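Side-chain contacts in putative oxygenase (Streptomyces viridochromogenes Tue57, PDB 4XAA), which probably acts as a non-haem iron, 2-oxoglutarate-dependent oxygenase in orthosomycin biosynthesis, here holding nickel in its metal site: residues A9-R14 with A97-G102; G38-I43 with W206-V211; W57-E62 with R118-P123; L86-E91 with T107-V112; R126-V129 with T135-N138. All coordinates share one frame; numbering follows the deposited sequence.

Contact 1: residues A9-R14 with A97-G102; sequences AAAIER and AAFVDG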
# COMPACT_ATOMS: atom_id res chain seq x y z
N ALA A 9 -4.34 -20.01 -1.40
CA ALA A 9 -3.99 -20.47 -2.73
C ALA A 9 -4.73 -19.70 -3.83
O ALA A 9 -4.13 -19.27 -4.81
CB ALA A 9 -4.25 -21.96 -2.85
N ALA A 10 -6.05 -19.53 -3.66
CA ALA A 10 -6.84 -18.73 -4.59
C ALA A 10 -6.40 -17.26 -4.61
O ALA A 10 -6.50 -16.60 -5.65
CB ALA A 10 -8.30 -18.81 -4.23
N ALA A 11 -5.94 -16.77 -3.47
CA ALA A 11 -5.47 -15.40 -3.38
C ALA A 11 -4.17 -15.24 -4.17
O ALA A 11 -3.97 -14.23 -4.86
CB ALA A 11 -5.29 -15.01 -1.94
N ILE A 12 -3.30 -16.24 -4.10
CA ILE A 12 -2.07 -16.21 -4.88
C ILE A 12 -2.42 -16.31 -6.36
O ILE A 12 -1.80 -15.66 -7.20
CB ILE A 12 -1.09 -17.34 -4.48
CG1 ILE A 12 -0.46 -17.03 -3.12
CG2 ILE A 12 0.02 -17.50 -5.51
CD1 ILE A 12 0.34 -18.18 -2.53
N GLU A 13 -3.43 -17.11 -6.67
CA GLU A 13 -3.86 -17.25 -8.05
C GLU A 13 -4.42 -15.93 -8.58
O GLU A 13 -4.15 -15.55 -9.71
CB GLU A 13 -4.91 -18.36 -8.18
CG GLU A 13 -5.24 -18.70 -9.62
CD GLU A 13 -4.04 -19.25 -10.38
OE1 GLU A 13 -3.37 -20.16 -9.84
OE2 GLU A 13 -3.78 -18.79 -11.51
N ARG A 14 -5.18 -15.23 -7.75
CA ARG A 14 -5.72 -13.94 -8.16
C ARG A 14 -4.61 -12.90 -8.31
O ARG A 14 -4.68 -12.02 -9.18
CB ARG A 14 -6.77 -13.43 -7.16
CG ARG A 14 -8.10 -14.18 -7.21
CD ARG A 14 -9.22 -13.42 -6.51
NE ARG A 14 -8.78 -12.88 -5.23
CZ ARG A 14 -8.79 -13.55 -4.08
NH1 ARG A 14 -9.25 -14.80 -4.06
NH2 ARG A 14 -8.35 -12.96 -2.97
N ALA A 97 7.23 -13.63 -0.63
CA ALA A 97 7.91 -14.71 -1.34
C ALA A 97 6.93 -15.78 -1.86
O ALA A 97 7.06 -16.25 -2.99
CB ALA A 97 8.94 -15.35 -0.44
N ALA A 98 5.95 -16.16 -1.04
CA ALA A 98 4.92 -17.09 -1.49
C ALA A 98 4.16 -16.54 -2.71
O ALA A 98 4.06 -17.19 -3.74
CB ALA A 98 3.95 -17.40 -0.36
N PHE A 99 3.62 -15.34 -2.58
CA PHE A 99 2.83 -14.76 -3.66
C PHE A 99 3.61 -14.63 -4.95
O PHE A 99 3.11 -14.92 -6.02
CB PHE A 99 2.27 -13.40 -3.24
CG PHE A 99 0.96 -13.50 -2.55
CD1 PHE A 99 0.87 -14.05 -1.28
CD2 PHE A 99 -0.21 -13.11 -3.19
CE1 PHE A 99 -0.35 -14.18 -0.64
CE2 PHE A 99 -1.43 -13.22 -2.56
CZ PHE A 99 -1.50 -13.76 -1.28
N VAL A 100 4.87 -14.24 -4.83
CA VAL A 100 5.70 -14.00 -5.99
C VAL A 100 6.48 -15.27 -6.38
O VAL A 100 7.16 -15.32 -7.41
CB VAL A 100 6.63 -12.78 -5.72
CG1 VAL A 100 8.09 -13.17 -5.53
CG2 VAL A 100 6.45 -11.74 -6.78
N ASP A 101 6.33 -16.31 -5.55
CA ASP A 101 6.92 -17.63 -5.78
C ASP A 101 8.46 -17.67 -5.88
O ASP A 101 9.01 -18.35 -6.75
CB ASP A 101 6.33 -18.25 -7.04
CG ASP A 101 6.49 -19.76 -7.06
OD1 ASP A 101 6.80 -20.32 -5.99
OD2 ASP A 101 6.33 -20.38 -8.12
N GLY A 102 9.17 -16.98 -5.00
CA GLY A 102 10.62 -17.08 -4.94
C GLY A 102 11.11 -16.19 -3.83
O GLY A 102 10.31 -15.52 -3.19

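Contact 2: residues G38-I43 with W206-V211; sequences GAERLI and WRRTIV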
# COMPACT_ATOMS: atom_id res chain seq x y z
N GLY A 38 2.17 3.11 16.47
CA GLY A 38 3.41 3.68 16.00
C GLY A 38 3.13 4.64 14.86
O GLY A 38 3.66 5.74 14.83
N ALA A 39 2.28 4.23 13.93
CA ALA A 39 1.91 5.07 12.80
C ALA A 39 1.33 6.39 13.27
O ALA A 39 1.77 7.46 12.83
CB ALA A 39 0.93 4.35 11.89
N GLU A 40 0.36 6.32 14.17
CA GLU A 40 -0.29 7.52 14.67
C GLU A 40 0.72 8.44 15.33
O GLU A 40 0.69 9.66 15.11
CB GLU A 40 -1.41 7.18 15.65
CG GLU A 40 -2.57 6.43 15.01
CD GLU A 40 -3.72 6.21 15.98
OE1 GLU A 40 -3.85 7.03 16.92
OE2 GLU A 40 -4.49 5.24 15.81
N ARG A 41 1.63 7.88 16.12
CA ARG A 41 2.66 8.70 16.74
C ARG A 41 3.50 9.44 15.69
O ARG A 41 3.95 10.56 15.91
CB ARG A 41 3.57 7.85 17.62
CG ARG A 41 4.57 8.68 18.40
CD ARG A 41 5.09 7.92 19.60
NE ARG A 41 6.19 7.03 19.25
CZ ARG A 41 6.06 5.72 19.05
NH1 ARG A 41 4.87 5.16 19.18
NH2 ARG A 41 7.12 4.99 18.73
N LEU A 42 3.70 8.81 14.54
CA LEU A 42 4.42 9.46 13.47
C LEU A 42 3.59 10.60 12.92
O LEU A 42 4.12 11.69 12.63
CB LEU A 42 4.74 8.46 12.36
CG LEU A 42 5.88 7.50 12.66
CD1 LEU A 42 5.98 6.49 11.54
CD2 LEU A 42 7.17 8.26 12.83
N ILE A 43 2.29 10.36 12.79
CA ILE A 43 1.40 11.29 12.13
C ILE A 43 1.15 12.50 13.00
O ILE A 43 1.17 13.63 12.51
CB ILE A 43 0.07 10.64 11.74
CG1 ILE A 43 0.28 9.61 10.63
CG2 ILE A 43 -0.90 11.67 11.23
CD1 ILE A 43 -0.85 8.59 10.55
N TRP A 206 -9.71 7.99 9.10
CA TRP A 206 -8.38 7.79 8.53
C TRP A 206 -8.36 6.56 7.66
O TRP A 206 -9.09 5.60 7.90
CB TRP A 206 -7.32 7.64 9.63
CG TRP A 206 -7.17 8.85 10.45
CD1 TRP A 206 -7.92 9.21 11.53
CD2 TRP A 206 -6.22 9.90 10.25
NE1 TRP A 206 -7.50 10.41 12.02
CE2 TRP A 206 -6.46 10.87 11.25
CE3 TRP A 206 -5.20 10.12 9.33
CZ2 TRP A 206 -5.71 12.03 11.35
CZ3 TRP A 206 -4.45 11.28 9.43
CH2 TRP A 206 -4.71 12.22 10.44
N ARG A 207 -7.54 6.58 6.62
CA ARG A 207 -7.08 5.34 6.06
C ARG A 207 -5.55 5.34 6.18
O ARG A 207 -4.87 6.17 5.59
CB ARG A 207 -7.52 5.15 4.60
CG ARG A 207 -7.07 3.78 4.07
CD ARG A 207 -7.14 3.64 2.55
NE ARG A 207 -6.47 2.42 2.11
CZ ARG A 207 -5.61 2.35 1.09
NH1 ARG A 207 -5.32 3.45 0.40
NH2 ARG A 207 -5.05 1.19 0.75
N ARG A 208 -5.02 4.42 6.99
CA ARG A 208 -3.60 4.33 7.20
C ARG A 208 -3.11 2.97 6.73
O ARG A 208 -3.67 1.95 7.08
CB ARG A 208 -3.24 4.53 8.66
CG ARG A 208 -3.90 5.73 9.33
CD ARG A 208 -3.45 5.79 10.77
NE ARG A 208 -4.35 6.51 11.67
CZ ARG A 208 -5.47 6.01 12.16
NH1 ARG A 208 -5.87 4.80 11.81
NH2 ARG A 208 -6.21 6.74 12.99
N THR A 209 -2.03 2.98 5.95
CA THR A 209 -1.51 1.77 5.34
C THR A 209 0.01 1.79 5.42
O THR A 209 0.63 2.83 5.21
CB THR A 209 -1.97 1.66 3.87
OG1 THR A 209 -3.40 1.57 3.83
CG2 THR A 209 -1.40 0.44 3.19
N ILE A 210 0.61 0.66 5.75
CA ILE A 210 2.05 0.49 5.62
C ILE A 210 2.34 -0.29 4.34
O ILE A 210 1.98 -1.45 4.24
CB ILE A 210 2.67 -0.24 6.85
CG1 ILE A 210 2.58 0.64 8.09
CG2 ILE A 210 4.12 -0.61 6.60
CD1 ILE A 210 2.97 -0.06 9.35
N VAL A 211 2.97 0.36 3.37
CA VAL A 211 3.37 -0.28 2.12
C VAL A 211 4.86 -0.63 2.12
O VAL A 211 5.73 0.25 2.29
CB VAL A 211 3.07 0.61 0.88
CG1 VAL A 211 3.30 -0.16 -0.41
CG2 VAL A 211 1.66 1.14 0.94

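Contact 3: residues W57-E62 with R118-P123; sequences WNFPVE and RAAEVP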
# COMPACT_ATOMS: atom_id res chain seq x y z
N TRP A 57 5.58 13.74 3.18
CA TRP A 57 5.02 14.30 1.95
C TRP A 57 3.62 14.84 2.18
O TRP A 57 2.75 14.12 2.66
CB TRP A 57 4.95 13.26 0.83
CG TRP A 57 6.26 12.72 0.42
CD1 TRP A 57 7.45 12.92 1.03
CD2 TRP A 57 6.51 11.85 -0.69
NE1 TRP A 57 8.43 12.24 0.37
CE2 TRP A 57 7.88 11.57 -0.69
CE3 TRP A 57 5.69 11.27 -1.67
CZ2 TRP A 57 8.47 10.75 -1.65
CZ3 TRP A 57 6.28 10.46 -2.62
CH2 TRP A 57 7.66 10.20 -2.60
N ASN A 58 3.42 16.10 1.80
CA ASN A 58 2.17 16.80 2.05
C ASN A 58 1.82 17.79 0.93
O ASN A 58 2.71 18.27 0.22
CB ASN A 58 2.27 17.55 3.38
CG ASN A 58 3.38 18.59 3.39
OD1 ASN A 58 3.17 19.76 3.06
ND2 ASN A 58 4.59 18.16 3.76
N PHE A 59 0.54 18.08 0.75
CA PHE A 59 0.17 19.18 -0.13
C PHE A 59 -0.53 20.29 0.65
O PHE A 59 -1.18 20.03 1.67
CB PHE A 59 -0.70 18.70 -1.29
CG PHE A 59 -1.99 18.04 -0.88
CD1 PHE A 59 -3.13 18.79 -0.64
CD2 PHE A 59 -2.08 16.66 -0.80
CE1 PHE A 59 -4.31 18.18 -0.29
CE2 PHE A 59 -3.26 16.05 -0.46
CZ PHE A 59 -4.38 16.81 -0.20
N PRO A 60 -0.39 21.54 0.19
CA PRO A 60 -1.01 22.66 0.89
C PRO A 60 -2.44 22.91 0.42
O PRO A 60 -2.79 22.64 -0.73
CB PRO A 60 -0.09 23.82 0.53
CG PRO A 60 0.33 23.49 -0.86
CD PRO A 60 0.43 21.99 -0.94
N VAL A 61 -3.26 23.40 1.34
CA VAL A 61 -4.65 23.73 1.06
C VAL A 61 -4.83 25.24 1.17
O VAL A 61 -4.11 25.90 1.92
CB VAL A 61 -5.61 23.00 2.02
CG1 VAL A 61 -7.04 23.09 1.54
CG2 VAL A 61 -5.20 21.54 2.17
N GLU A 62 -5.78 25.79 0.42
CA GLU A 62 -6.02 27.23 0.46
C GLU A 62 -6.48 27.68 1.84
O GLU A 62 -7.40 27.11 2.43
CB GLU A 62 -7.05 27.63 -0.61
CG GLU A 62 -6.52 27.58 -2.04
CD GLU A 62 -6.65 28.92 -2.77
OE1 GLU A 62 -7.61 29.67 -2.49
OE2 GLU A 62 -5.78 29.22 -3.63
N ARG A 118 -10.07 15.50 3.98
CA ARG A 118 -9.24 16.33 3.11
C ARG A 118 -8.33 15.56 2.17
O ARG A 118 -7.54 16.16 1.44
CB ARG A 118 -8.39 17.28 3.97
CG ARG A 118 -9.20 18.18 4.87
CD ARG A 118 -8.36 19.33 5.37
NE ARG A 118 -7.16 18.86 6.05
CZ ARG A 118 -6.04 19.57 6.17
NH1 ARG A 118 -5.98 20.78 5.65
NH2 ARG A 118 -4.99 19.06 6.80
N ALA A 119 -8.42 14.24 2.17
CA ALA A 119 -7.45 13.45 1.42
C ALA A 119 -7.70 13.55 -0.07
O ALA A 119 -8.82 13.47 -0.54
CB ALA A 119 -7.48 12.00 1.85
N ALA A 120 -6.62 13.74 -0.82
CA ALA A 120 -6.68 13.79 -2.27
C ALA A 120 -6.67 12.38 -2.82
O ALA A 120 -6.37 11.42 -2.11
CB ALA A 120 -5.51 14.57 -2.82
N GLU A 121 -6.97 12.25 -4.10
CA GLU A 121 -6.78 10.98 -4.75
C GLU A 121 -5.29 10.76 -4.97
O GLU A 121 -4.49 11.70 -4.92
CB GLU A 121 -7.53 10.93 -6.09
CG GLU A 121 -7.03 11.91 -7.14
CD GLU A 121 -7.57 11.60 -8.54
OE1 GLU A 121 -8.10 12.52 -9.20
OE2 GLU A 121 -7.45 10.44 -8.97
N VAL A 122 -4.92 9.51 -5.18
CA VAL A 122 -3.62 9.18 -5.75
C VAL A 122 -3.83 8.84 -7.22
O VAL A 122 -4.43 7.82 -7.52
CB VAL A 122 -2.95 8.00 -5.04
CG1 VAL A 122 -1.58 7.71 -5.65
CG2 VAL A 122 -2.84 8.27 -3.55
N PRO A 123 -3.32 9.68 -8.14
CA PRO A 123 -3.47 9.47 -9.59
C PRO A 123 -3.11 8.06 -10.01
O PRO A 123 -2.24 7.44 -9.40
CB PRO A 123 -2.49 10.47 -10.21
CG PRO A 123 -2.16 11.45 -9.13
CD PRO A 123 -2.37 10.77 -7.82

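Contact 4: residues L86-E91 with T107-V112; sequences LLHREE and TAYALV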
# COMPACT_ATOMS: atom_id res chain seq x y z
N LEU A 86 8.45 -4.07 14.04
CA LEU A 86 7.40 -4.94 13.50
C LEU A 86 7.37 -4.94 11.98
O LEU A 86 6.86 -5.87 11.38
CB LEU A 86 6.03 -4.54 14.05
CG LEU A 86 5.81 -4.94 15.50
CD1 LEU A 86 4.57 -4.30 16.04
CD2 LEU A 86 5.75 -6.46 15.58
N LEU A 87 7.95 -3.91 11.36
CA LEU A 87 8.10 -3.88 9.91
C LEU A 87 8.83 -5.11 9.40
O LEU A 87 8.69 -5.49 8.23
CB LEU A 87 8.86 -2.65 9.44
CG LEU A 87 8.30 -1.28 9.73
CD1 LEU A 87 9.36 -0.27 9.30
CD2 LEU A 87 6.98 -1.06 9.01
N HIS A 88 9.61 -5.71 10.28
CA HIS A 88 10.57 -6.73 9.88
C HIS A 88 10.21 -8.12 10.39
O HIS A 88 11.06 -9.01 10.39
CB HIS A 88 11.95 -6.31 10.35
CG HIS A 88 12.24 -4.88 10.06
ND1 HIS A 88 12.35 -4.39 8.77
CD2 HIS A 88 12.39 -3.81 10.88
CE1 HIS A 88 12.58 -3.09 8.82
NE2 HIS A 88 12.60 -2.71 10.08
N ARG A 89 8.96 -8.28 10.81
CA ARG A 89 8.43 -9.60 11.12
C ARG A 89 8.65 -10.47 9.90
O ARG A 89 8.51 -10.01 8.76
CB ARG A 89 6.94 -9.56 11.49
CG ARG A 89 6.61 -8.83 12.78
CD ARG A 89 7.16 -9.55 14.01
NE ARG A 89 6.59 -10.89 14.15
CZ ARG A 89 7.26 -11.92 14.66
NH1 ARG A 89 8.51 -11.76 15.07
NH2 ARG A 89 6.68 -13.12 14.75
N GLU A 90 9.02 -11.71 10.14
CA GLU A 90 9.38 -12.62 9.07
C GLU A 90 8.18 -13.06 8.23
O GLU A 90 8.34 -13.46 7.08
CB GLU A 90 10.06 -13.85 9.67
CG GLU A 90 9.28 -14.48 10.82
CD GLU A 90 9.63 -13.90 12.20
OE1 GLU A 90 10.05 -12.72 12.30
OE2 GLU A 90 9.48 -14.65 13.19
N GLU A 91 6.98 -13.01 8.81
CA GLU A 91 5.79 -13.44 8.09
C GLU A 91 5.55 -12.59 6.84
O GLU A 91 4.99 -13.06 5.84
CB GLU A 91 4.56 -13.39 9.00
CG GLU A 91 4.62 -14.32 10.20
CD GLU A 91 5.29 -13.68 11.40
OE1 GLU A 91 6.07 -12.72 11.19
OE2 GLU A 91 5.04 -14.14 12.54
N THR A 107 12.55 -3.54 -0.35
CA THR A 107 13.31 -2.52 -1.05
C THR A 107 12.84 -1.10 -0.71
O THR A 107 13.48 -0.13 -1.11
CB THR A 107 13.23 -2.72 -2.57
OG1 THR A 107 11.86 -2.86 -2.96
CG2 THR A 107 13.99 -3.98 -2.97
N ALA A 108 11.75 -1.00 0.04
CA ALA A 108 11.16 0.30 0.36
C ALA A 108 10.02 0.15 1.35
O ALA A 108 9.25 -0.81 1.31
CB ALA A 108 10.65 1.01 -0.91
N TYR A 109 9.92 1.12 2.24
CA TYR A 109 8.93 1.11 3.30
C TYR A 109 8.26 2.46 3.33
O TYR A 109 8.94 3.48 3.39
CB TYR A 109 9.58 0.84 4.66
CG TYR A 109 10.46 -0.39 4.77
CD1 TYR A 109 11.73 -0.41 4.22
CD2 TYR A 109 10.04 -1.51 5.48
CE1 TYR A 109 12.55 -1.51 4.33
CE2 TYR A 109 10.85 -2.63 5.61
CZ TYR A 109 12.11 -2.63 5.03
OH TYR A 109 12.94 -3.72 5.15
N ALA A 110 6.94 2.48 3.33
CA ALA A 110 6.25 3.76 3.40
C ALA A 110 4.98 3.66 4.19
O ALA A 110 4.31 2.63 4.23
CB ALA A 110 5.96 4.30 1.97
N LEU A 111 4.64 4.77 4.83
CA LEU A 111 3.31 4.94 5.38
C LEU A 111 2.52 5.87 4.45
O LEU A 111 2.89 7.04 4.28
CB LEU A 111 3.37 5.50 6.80
CG LEU A 111 2.09 5.77 7.57
CD1 LEU A 111 1.35 4.49 7.95
CD2 LEU A 111 2.39 6.59 8.81
N VAL A 112 1.47 5.35 3.83
CA VAL A 112 0.57 6.18 3.07
C VAL A 112 -0.73 6.37 3.86
O VAL A 112 -1.12 5.52 4.68
CB VAL A 112 0.30 5.59 1.68
CG1 VAL A 112 1.59 5.00 1.13
CG2 VAL A 112 -0.77 4.54 1.75
O HOH W 1 12.14 -5.86 6.57

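Contact 5: residues R126-V129 with T135-N138; sequences RDRV and TVCN. With NI (nickel (II) ion), chain B.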
# COMPACT_ATOMS: atom_id res chain seq x y z
N ARG A 126 1.57 3.05 -12.57
CA ARG A 126 2.21 1.77 -12.38
C ARG A 126 3.39 2.09 -11.50
O ARG A 126 4.06 3.09 -11.73
CB ARG A 126 2.65 1.14 -13.71
CG ARG A 126 1.53 1.10 -14.75
CD ARG A 126 1.99 0.55 -16.08
NE ARG A 126 1.86 -0.90 -16.12
CZ ARG A 126 2.25 -1.65 -17.14
NH1 ARG A 126 2.79 -1.09 -18.21
NH2 ARG A 126 2.08 -2.98 -17.09
N ASP A 127 3.62 1.27 -10.47
CA ASP A 127 4.74 1.50 -9.57
C ASP A 127 6.09 1.35 -10.28
O ASP A 127 6.93 2.23 -10.20
CB ASP A 127 4.65 0.55 -8.37
CG ASP A 127 3.55 0.94 -7.42
OD1 ASP A 127 3.18 2.13 -7.38
OD2 ASP A 127 3.04 0.06 -6.69
N ARG A 128 6.28 0.23 -10.99
CA ARG A 128 7.49 -0.00 -11.78
C ARG A 128 7.16 -0.78 -13.04
O ARG A 128 6.25 -1.62 -13.03
CB ARG A 128 8.54 -0.80 -10.98
CG ARG A 128 9.21 -0.08 -9.84
CD ARG A 128 10.65 -0.49 -9.79
NE ARG A 128 10.95 -1.34 -8.65
CZ ARG A 128 11.94 -2.23 -8.62
NH1 ARG A 128 12.72 -2.41 -9.68
NH2 ARG A 128 12.13 -2.94 -7.52
N VAL A 129 7.88 -0.52 -14.13
CA VAL A 129 7.78 -1.38 -15.31
C VAL A 129 9.13 -1.86 -15.83
O VAL A 129 9.20 -2.41 -16.93
CB VAL A 129 7.04 -0.70 -16.48
CG1 VAL A 129 5.63 -0.33 -16.07
CG2 VAL A 129 7.82 0.50 -16.97
N THR A 135 7.41 -10.27 -10.14
CA THR A 135 8.82 -10.17 -9.81
C THR A 135 9.04 -9.27 -8.59
O THR A 135 9.90 -9.55 -7.75
CB THR A 135 9.62 -9.64 -11.02
OG1 THR A 135 9.61 -10.62 -12.06
CG2 THR A 135 11.05 -9.35 -10.65
N VAL A 136 8.24 -8.21 -8.50
CA VAL A 136 8.33 -7.26 -7.39
C VAL A 136 6.90 -6.95 -6.94
O VAL A 136 6.06 -6.63 -7.77
CB VAL A 136 9.09 -5.95 -7.80
CG1 VAL A 136 9.46 -5.12 -6.59
CG2 VAL A 136 10.34 -6.27 -8.57
N CYS A 137 6.62 -7.07 -5.65
CA CYS A 137 5.28 -6.74 -5.17
C CYS A 137 5.30 -5.76 -4.02
O CYS A 137 6.31 -5.58 -3.37
CB CYS A 137 4.52 -8.00 -4.75
SG CYS A 137 5.26 -8.85 -3.34
N ASN A 138 4.15 -5.13 -3.78
CA ASN A 138 3.93 -4.30 -2.62
C ASN A 138 3.01 -4.99 -1.65
O ASN A 138 1.96 -5.50 -2.04
CB ASN A 138 3.31 -2.96 -3.01
CG ASN A 138 4.33 -1.98 -3.60
OD1 ASN A 138 5.07 -1.32 -2.87
ND2 ASN A 138 4.34 -1.87 -4.93
NI NI B . 1.39 2.77 -6.10
O HOH W 2 1.78 1.21 -4.57
O HOH W 3 -0.00 3.97 -4.32
O HOH W 4 2.31 4.17 -4.45

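Contact 1: residues A9-R14 with A97-G102
The side chain of I12 is laid squarely on the ring of F99, a compact example of how a branched aliphatic knob can use an aromatic face as its seat. Its CG1 stands 3.6 Å from the F99 centroid and only 5° off the ring normal, a CH-pi contact over the centre, nearly equidistant from all six carbons. With CG1 anti to the carbonyl carbon (chi1 -73°) and the chain extended beyond it, CD1 runs on past the ring to fill the shallow hollow beside A98, ending 4.3 Å from A98 CB. The other branch, CG2, goes toward the backbone at F99 O. F99 in turn is a flat blade thrust at helix 8-18. Its far end reaches the methyl of A11, with CZ 4.0 Å from A11 CB, and CE2 comes within 3.6 Å of A11 O. The small side chains of A11 and A98 thus let the two large ones interleave. Helix 90-100 stops just here in a Schellman motif, D101 N bonding to A98 O and G102 N to A97 O. Around the pair, F99 also touches A23 of strand 20-25, and its carbonyl accepts a bond from R134. No hydrogen bond or salt bridge joins the two segments: the two helices are held by shape and dispersion, with the CH-pi contact adding direction.

Contact 2: residues G38-I43 with W206-V211
I43 and E40, three residues apart and so on neighbouring turns of helix 29-47, meet the strand residue R208 with two different parts of their chemistry. I43 CD1 rests 3.8 Å from R208 CD, on the aliphatic stem, while its other branch, CG2, comes 3.9 Å from W206 CH2 as the two side chains slide past each other. E40 approaches the head group instead. Its CG packs near R208 NE, and its carboxylate is nearly parallel to the guanidinium (16°), with OE2 over one face toward its rim. E40 OE2 is 3.6 Å from R208 NH2, a long salt bridge in which no N-H points at the oxygen, so the attraction is one of charge alone. W206 CB lies 3.5 Å above the opposite face, over its centre, so a methylene and an oxygen occupy the two faces. An extended chain from CG to NE (chi2 180°) carries the head group out to this slot. In the next shell D144 forms the stronger partner of R208 through NH1, and K36, close to that same nitrogen, makes its own salt bridge to E40 OE2. Further out, I43 also leans on L113 of strand 105-114, while T209 points away from the helix. A helix laid against the outer side of the major sheet in this way is typical of the double-stranded beta-helix of 2-oxoglutarate-dependent oxygenases.

Contact 3: residues W57-E62 with R118-P123
Apolar packing between F59 and A120 forms the centre of a small surface contact, and it shows how a ring can bridge two chain segments whose backbones stay far apart. F59 CA and A120 CA are 9.0 Å apart, yet the far end of the ring closes the gap: F59 CE2 and F59 CZ each lie 3.6 Å from the A120 CB methyl, which approaches obliquely. The ring gets there because CG sits between the backbone N and the carbonyl carbon (chi1 59°), a rotamer that swings it off the strand toward 118-123.

A second kind of contact is polar in character without being a hydrogen bond. The carbonyl oxygen of R118 meets the ring at its edge, near its plane, with F59 CZ 3.6 Å from R118 O. Such an approach brings the weakly positive rim of a phenyl group to a negative oxygen and is probably mildly attractive.

The third is van der Waals contact with a charged group: V61 CG2 touches R118 NH1 at 3.6 Å. The arginine chain is bent at chi3 (-56°), and its polar end is committed to other partners, NH1 to the carbonyl of R66 and NH2 to the carboxylate of E115.

F59, V61 and R118 all touch V68 of strand 68-72. The contact therefore joins the edge strand 56-59 of the large sheet, and the loop that leaves it, to the connection running from strand 105-114 into strand 122-125 of the small sheet.

Contact 4: residues L86-E91 with T107-V112
The rings of H88 and Y109 meet at an oblique angle, with planes 70° apart and centroids separated by 5.4 Å. One face of the imidazole is taken by its own neighbour, L87 CB lying 3.7 Å above the plane over the centre. At the imidazole edge stand Y109 CZ and a water, which also lies at the tyrosine edge, in plane. This water is 2.7 Å from H88 ND1 and 2.7 Å from Y109 OH, bridging the two. The closest carbons are H88 CE1 and Y109 CE2, 3.7 Å apart. With CG anti to the carbonyl carbon (chi1 -53°), the tyrosine ring is directed from its strand toward 86-91. Y109 belongs to strand 105-114 of the major sheet of the double-stranded beta-helix, whereas 86-91 is the link leading into helix 90-100, so the tyrosine ties this connection to the sheet. Deeper in, L87 CD1 reaches Y109 CD2 at 4.1 Å. L87 is buried, packing as well on W80 and on I210 of strand 207-215, while H88 lies toward solvent, so apolar and water-mediated contacts occupy different depths of the same ring. Further along the link, R89 gathers a charged cluster: R89 NH2 makes a weak bond to E91 OE2 inside a salt bridge, and E90 OE1 faces R89 NH1 by charge alone.

Contact 5: residues R126-V129 with T135-N138
D127 and N138 converge from opposite directions at the metal end of this contact, R128 and V136 at its packed end. The packed end is a good instance of a methyl group over the face of a charged guanidinium: V136 CG2 lies over one face of R128, and V136 CG1 approaches R128 NH2 to 3.6 Å. The arginine chain, bent at chi2 and chi3, crosses the valine at about a right angle. Its nitrogens have polar partners outside the two segments, NH1 meeting the carbonyl of P220 and the side chain of N130, NH2 forming a salt bridge with E213. The metal end is the wetter one, with D127 partly exposed. D127 binds nickel through one oxygen, OD1 at 2.3 Å, and three waters share the coordination sphere with H125 and H196, the nearest of them 2.2 Å from the metal. That same water donates to D127 OD2 over 2.7 Å. OD2 is also bonded to H190 NE2, and N138 ND2 crowds it at 2.9 Å, although the angle is too poor for a hydrogen bond and the amide is turned 73° from the carboxylate. The two bonds on OD2 probably restrain the rotation of the carboxylate while OD1 binds the metal. Two histidines and one carboxylate form the facial triad of non-haem iron oxygenases; the water positions are consistent with sites for 2-oxoglutarate and oxygen.

Contacts 2 and 4 are the closest neighbours, their centres 12 Å apart: strands 207-215 and 105-114 pair side by side in the large antiparallel sheet, and contacts 3, 4 and 5 are nested within the loop that contact 2 closes. Strand 136-142 flanks 207-215 on the other side, so contact 5 touches contact 2 through N138 and V211. Contact 1 alternates with contacts 2, 3 and 4 along the chain and closes before contact 5 opens. It shares helix 90-100 with contact 4, its centre about 33 Å from that of contact 3, yet V100 packs on T135 of contact 5. Helices and connections are thus fixed round a sheet whose strand 136-142 brings N138 beside the metal ligand D127.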